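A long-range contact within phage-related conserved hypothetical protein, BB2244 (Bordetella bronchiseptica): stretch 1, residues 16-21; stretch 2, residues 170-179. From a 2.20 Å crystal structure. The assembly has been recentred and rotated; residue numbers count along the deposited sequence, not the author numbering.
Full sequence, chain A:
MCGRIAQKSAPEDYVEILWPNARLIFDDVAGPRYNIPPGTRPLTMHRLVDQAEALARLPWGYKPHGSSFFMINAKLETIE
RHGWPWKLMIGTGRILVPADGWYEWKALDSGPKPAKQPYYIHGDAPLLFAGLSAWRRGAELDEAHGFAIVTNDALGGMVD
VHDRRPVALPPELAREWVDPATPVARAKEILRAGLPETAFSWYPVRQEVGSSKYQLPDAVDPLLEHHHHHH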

ATOM      1  N   GLU A  16      -6.649 -15.432   5.326  1.00 24.22           N
ATOM      2  CA  GLU A  16      -7.032 -16.624   4.577  1.00 27.83           C
ATOM      3  C   GLU A  16      -6.458 -16.600   3.158  1.00 28.16           C
ATOM      4  O   GLU A  16      -6.055 -17.634   2.629  1.00 28.74           O
ATOM      5  CB  GLU A  16      -8.565 -16.739   4.544  1.00 28.99           C
ATOM      6  CG  GLU A  16      -9.139 -17.867   3.679  1.00 35.75           C
ATOM      7  CD  GLU A  16      -8.786 -19.272   4.163  1.00 39.40           C
ATOM      8  OE1 GLU A  16      -9.208 -20.245   3.501  1.00 39.52           O
ATOM      9  OE2 GLU A  16      -8.094 -19.413   5.197  1.00 44.05           O
ATOM     10  N   ILE A  17      -6.402 -15.419   2.550  1.00 27.75           N
ATOM     11  CA  ILE A  17      -5.867 -15.299   1.203  1.00 27.61           C
ATOM     12  C   ILE A  17      -4.344 -15.393   1.175  1.00 27.77           C
ATOM     13  O   ILE A  17      -3.774 -16.060   0.307  1.00 29.52           O
ATOM     14  CB  ILE A  17      -6.301 -13.975   0.550  1.00 28.79           C
ATOM     15  CG1 ILE A  17      -7.816 -13.982   0.355  1.00 29.70           C
ATOM     16  CG2 ILE A  17      -5.570 -13.776  -0.771  1.00 29.31           C
ATOM     17  CD1 ILE A  17      -8.356 -12.766  -0.333  1.00 32.08           C
ATOM     18  N   LEU A  18      -3.678 -14.733   2.120  1.00 25.91           N
ATOM     19  CA  LEU A  18      -2.216 -14.765   2.162  1.00 24.80           C
ATOM     20  C   LEU A  18      -1.677 -16.063   2.761  1.00 24.08           C
ATOM     21  O   LEU A  18      -0.776 -16.700   2.204  1.00 22.29           O
ATOM     22  CB  LEU A  18      -1.674 -13.569   2.955  1.00 23.39           C
ATOM     23  CG  LEU A  18      -0.153 -13.504   3.157  1.00 21.76           C
ATOM     24  CD1 LEU A  18       0.543 -13.353   1.807  1.00 21.44           C
ATOM     25  CD2 LEU A  18       0.184 -12.329   4.063  1.00 21.15           C
ATOM     26  N   TRP A  19      -2.231 -16.455   3.899  1.00 24.75           N
ATOM     27  CA  TRP A  19      -1.801 -17.673   4.568  1.00 26.12           C
ATOM     28  C   TRP A  19      -2.979 -18.633   4.679  1.00 28.86           C
ATOM     29  O   TRP A  19      -3.534 -18.829   5.762  1.00 28.59           O
ATOM     30  CB  TRP A  19      -1.255 -17.336   5.963  1.00 22.23           C
ATOM     31  CG  TRP A  19      -0.033 -16.473   5.938  1.00 20.92           C
ATOM     32  CD1 TRP A  19       1.136 -16.724   5.275  1.00 20.42           C
ATOM     33  CD2 TRP A  19       0.165 -15.240   6.646  1.00 18.64           C
ATOM     34  NE1 TRP A  19       2.048 -15.727   5.529  1.00 19.81           N
ATOM     35  CE2 TRP A  19       1.477 -14.804   6.367  1.00 16.85           C
ATOM     36  CE3 TRP A  19      -0.639 -14.462   7.492  1.00 19.59           C
ATOM     37  CZ2 TRP A  19       2.006 -13.625   6.899  1.00 19.86           C
ATOM     38  CZ3 TRP A  19      -0.110 -13.283   8.025  1.00 15.33           C
ATOM     39  CH2 TRP A  19       1.196 -12.880   7.725  1.00 18.32           C
ATOM     40  N   PRO A  20      -3.371 -19.254   3.552  1.00 32.54           N
ATOM     41  CA  PRO A  20      -4.496 -20.195   3.537  1.00 36.17           C
ATOM     42  C   PRO A  20      -4.372 -21.250   4.623  1.00 39.52           C
ATOM     43  O   PRO A  20      -3.304 -21.830   4.815  1.00 40.33           O
ATOM     44  CB  PRO A  20      -4.430 -20.793   2.135  1.00 35.03           C
ATOM     45  CG  PRO A  20      -3.859 -19.667   1.323  1.00 35.39           C
ATOM     46  CD  PRO A  20      -2.750 -19.165   2.220  1.00 32.14           C
ATOM     47  N   ASN A  21      -5.469 -21.497   5.331  1.00 44.27           N
ATOM     48  CA  ASN A  21      -5.466 -22.475   6.410  1.00 48.77           C
ATOM     49  C   ASN A  21      -4.330 -22.186   7.386  1.00 49.93           C
ATOM     50  O   ASN A  21      -3.258 -22.794   7.315  1.00 49.39           O
ATOM     51  CB  ASN A  21      -5.319 -23.890   5.848  1.00 51.54           C
ATOM     52  CG  ASN A  21      -5.049 -24.921   6.929  1.00 54.06           C
ATOM     53  OD1 ASN A  21      -5.648 -24.881   8.008  1.00 54.33           O
ATOM     54  ND2 ASN A  21      -4.150 -25.863   6.641  1.00 56.26           N
ATOM     55  N   PRO A 170       0.242 -11.502  -6.345  1.00 22.70           N
ATOM     56  CA  PRO A 170      -0.577 -12.716  -6.245  1.00 24.31           C
ATOM     57  C   PRO A 170      -0.246 -13.314  -4.867  1.00 24.27           C
ATOM     58  O   PRO A 170       0.836 -13.068  -4.324  1.00 22.33           O
ATOM     59  CB  PRO A 170      -0.046 -13.597  -7.379  1.00 22.69           C
ATOM     60  CG  PRO A 170       0.529 -12.613  -8.362  1.00 25.64           C
ATOM     61  CD  PRO A 170       1.193 -11.599  -7.467  1.00 23.26           C
ATOM     62  N   PRO A 171      -1.166 -14.093  -4.284  1.00 22.98           N
ATOM     63  CA  PRO A 171      -0.905 -14.689  -2.970  1.00 23.51           C
ATOM     64  C   PRO A 171       0.427 -15.445  -2.875  1.00 25.25           C
ATOM     65  O   PRO A 171       1.139 -15.352  -1.868  1.00 25.33           O
ATOM     66  CB  PRO A 171      -2.108 -15.597  -2.763  1.00 23.10           C
ATOM     67  CG  PRO A 171      -3.210 -14.835  -3.437  1.00 24.37           C
ATOM     68  CD  PRO A 171      -2.560 -14.308  -4.707  1.00 22.33           C
ATOM     69  N   GLU A 172       0.758 -16.199  -3.921  1.00 25.43           N
ATOM     70  CA  GLU A 172       2.000 -16.968  -3.944  1.00 25.93           C
ATOM     71  C   GLU A 172       3.225 -16.055  -3.813  1.00 25.29           C
ATOM     72  O   GLU A 172       4.120 -16.313  -3.012  1.00 25.89           O
ATOM     73  CB  GLU A 172       2.131 -17.774  -5.252  1.00 27.51           C
ATOM     74  CG  GLU A 172       1.051 -18.840  -5.540  1.00 31.53           C
ATOM     75  CD  GLU A 172      -0.086 -18.336  -6.428  1.00 33.07           C
ATOM     76  OE1 GLU A 172      -0.669 -19.153  -7.177  1.00 35.71           O
ATOM     77  OE2 GLU A 172      -0.405 -17.128  -6.373  1.00 35.31           O
ATOM     78  N   LEU A 173       3.260 -14.999  -4.620  1.00 23.24           N
ATOM     79  CA  LEU A 173       4.374 -14.062  -4.616  1.00 22.44           C
ATOM     80  C   LEU A 173       4.361 -13.201  -3.359  1.00 22.07           C
ATOM     81  O   LEU A 173       5.404 -12.779  -2.863  1.00 22.66           O
ATOM     82  CB  LEU A 173       4.320 -13.180  -5.869  1.00 18.41           C
ATOM     83  CG  LEU A 173       4.516 -13.905  -7.203  1.00 18.21           C
ATOM     84  CD1 LEU A 173       4.422 -12.929  -8.371  1.00 17.65           C
ATOM     85  CD2 LEU A 173       5.881 -14.581  -7.200  1.00 17.57           C
ATOM     86  N   ALA A 174       3.163 -12.958  -2.847  1.00 21.67           N
ATOM     87  CA  ALA A 174       2.981 -12.159  -1.650  1.00 21.89           C
ATOM     88  C   ALA A 174       3.636 -12.861  -0.462  1.00 20.95           C
ATOM     89  O   ALA A 174       4.256 -12.214   0.384  1.00 19.21           O
ATOM     90  CB  ALA A 174       1.494 -11.951  -1.390  1.00 19.03           C
ATOM     91  N   ARG A 175       3.485 -14.181  -0.392  1.00 20.22           N
ATOM     92  CA  ARG A 175       4.085 -14.955   0.689  1.00 21.36           C
ATOM     93  C   ARG A 175       5.593 -14.878   0.585  1.00 19.45           C
ATOM     94  O   ARG A 175       6.279 -14.719   1.584  1.00 18.69           O
ATOM     95  CB  ARG A 175       3.667 -16.428   0.617  1.00 22.71           C
ATOM     96  CG  ARG A 175       2.204 -16.659   0.877  1.00 26.90           C
ATOM     97  CD  ARG A 175       1.767 -18.066   0.510  1.00 27.82           C
ATOM     98  NE  ARG A 175       0.327 -18.049   0.279  1.00 34.22           N
ATOM     99  CZ  ARG A 175      -0.270 -18.548  -0.793  1.00 33.62           C
ATOM    100  NH1 ARG A 175       0.448 -19.128  -1.748  1.00 33.18           N
ATOM    101  NH2 ARG A 175      -1.584 -18.429  -0.921  1.00 36.80           N
ATOM    102  N   GLU A 176       6.114 -14.998  -0.629  1.00 20.27           N
ATOM    103  CA  GLU A 176       7.558 -14.934  -0.801  1.00 22.13           C
ATOM    104  C   GLU A 176       8.064 -13.560  -0.376  1.00 21.29           C
ATOM    105  O   GLU A 176       9.100 -13.457   0.263  1.00 21.78           O
ATOM    106  CB  GLU A 176       7.928 -15.193  -2.249  1.00 24.54           C
ATOM    107  CG  GLU A 176       9.132 -16.086  -2.419  1.00 28.10           C
ATOM    108  CD  GLU A 176       9.440 -16.305  -3.879  1.00 30.43           C
ATOM    109  OE1 GLU A 176       8.477 -16.302  -4.674  1.00 32.85           O
ATOM    110  OE2 GLU A 176      10.625 -16.483  -4.233  1.00 33.64           O
ATOM    111  N   TRP A 177       7.321 -12.511  -0.724  1.00 20.07           N
ATOM    112  CA  TRP A 177       7.711 -11.156  -0.366  1.00 20.68           C
ATOM    113  C   TRP A 177       7.873 -10.961   1.147  1.00 20.82           C
ATOM    114  O   TRP A 177       8.871 -10.404   1.588  1.00 19.53           O
ATOM    115  CB  TRP A 177       6.689 -10.157  -0.935  1.00 21.96           C
ATOM    116  CG  TRP A 177       6.881  -8.711  -0.516  1.00 18.90           C
ATOM    117  CD1 TRP A 177       6.165  -8.030   0.433  1.00 19.83           C
ATOM    118  CD2 TRP A 177       7.806  -7.767  -1.072  1.00 19.18           C
ATOM    119  NE1 TRP A 177       6.582  -6.719   0.496  1.00 18.56           N
ATOM    120  CE2 TRP A 177       7.590  -6.532  -0.411  1.00 19.66           C
ATOM    121  CE3 TRP A 177       8.797  -7.843  -2.062  1.00 17.24           C
ATOM    122  CZ2 TRP A 177       8.330  -5.379  -0.715  1.00 17.19           C
ATOM    123  CZ3 TRP A 177       9.530  -6.698  -2.362  1.00 16.55           C
ATOM    124  CH2 TRP A 177       9.292  -5.482  -1.687  1.00 16.35           C
ATOM    125  N   VAL A 178       6.917 -11.440   1.943  1.00 21.71           N
ATOM    126  CA  VAL A 178       6.988 -11.270   3.398  1.00 23.49           C
ATOM    127  C   VAL A 178       7.942 -12.248   4.118  1.00 23.49           C
ATOM    128  O   VAL A 178       8.278 -12.045   5.286  1.00 23.92           O
ATOM    129  CB  VAL A 178       5.567 -11.372   4.041  1.00 25.71           C
ATOM    130  CG1 VAL A 178       4.980 -12.768   3.809  1.00 27.47           C
ATOM    131  CG2 VAL A 178       5.643 -11.097   5.541  1.00 28.67           C
ATOM    132  N   ASP A 179       8.379 -13.291   3.410  1.00 23.03           N
ATOM    133  CA  ASP A 179       9.289 -14.323   3.936  1.00 23.04           C
ATOM    134  C   ASP A 179      10.694 -13.750   4.155  1.00 24.83           C
ATOM    135  O   ASP A 179      11.429 -13.487   3.198  1.00 25.74           O
ATOM    136  CB  ASP A 179       9.344 -15.506   2.949  1.00 23.79           C
ATOM    137  CG  ASP A 179      10.004 -16.762   3.538  1.00 25.77           C
ATOM    138  OD1 ASP A 179       9.719 -17.868   3.021  1.00 26.49           O
ATOM    139  OD2 ASP A 179      10.808 -16.651   4.487  1.00 24.36           O
TER

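The contact between these two stretches, whose touching residues lie at least 153 positions apart in sequence, is a small, largely apolar packing of a helix end against the side of another helix, fastened by one arginine that donates hydrogen bonds, one of them weak, to two backbone carbonyl oxygens near the helix end. It illustrates a general principle: where a helix stops, its last carbonyls lose their usual amide partners within the helix, and a side chain from a distant part of the chain can supply the missing donors. Here the first helix gives way at Trp-19, the first residue to leave helical phi/psi, and the carbonyls of Ile-17 and Leu-18 face Arg-175. The stronger bond runs from Arg-175 NE to Leu-18 O, at 2.6 Å and nearly straight, with an angle of 163° at the hydrogen. A weak one joins Arg-175 NH2 to Ile-17 O at 3.5 Å. Both oxygens lie at the edge of the guanidinium, near its plane, where its N-H groups point. Although the CA-to-CB bond of Arg-175 points sideways, its extended chain carries the guanidinium to the carbonyls, and Arg-175 NH2 also comes within 3.4 Å of Pro-20 CG.

Around this polar pair the packing is apolar. Leu-18 CD1 sits 3.6 Å from Ala-174 CB and 3.8 Å from Arg-175 CG, so the arginine contributes its aliphatic stem as well as its charged end. The CA-to-CB bond of Leu-18 points away from the second helix, yet its side chain returns to make these contacts. One turn before Arg-175, Pro-171 CG meets Ile-17 CG2 at 3.7 Å; near the other end of the helix, Val-178 CG1 approaches Trp-19 CZ2 more loosely, at 4.4 Å. Contacts thus recur along the helix from Pro-171 to Val-178, burying 316 Å² in all.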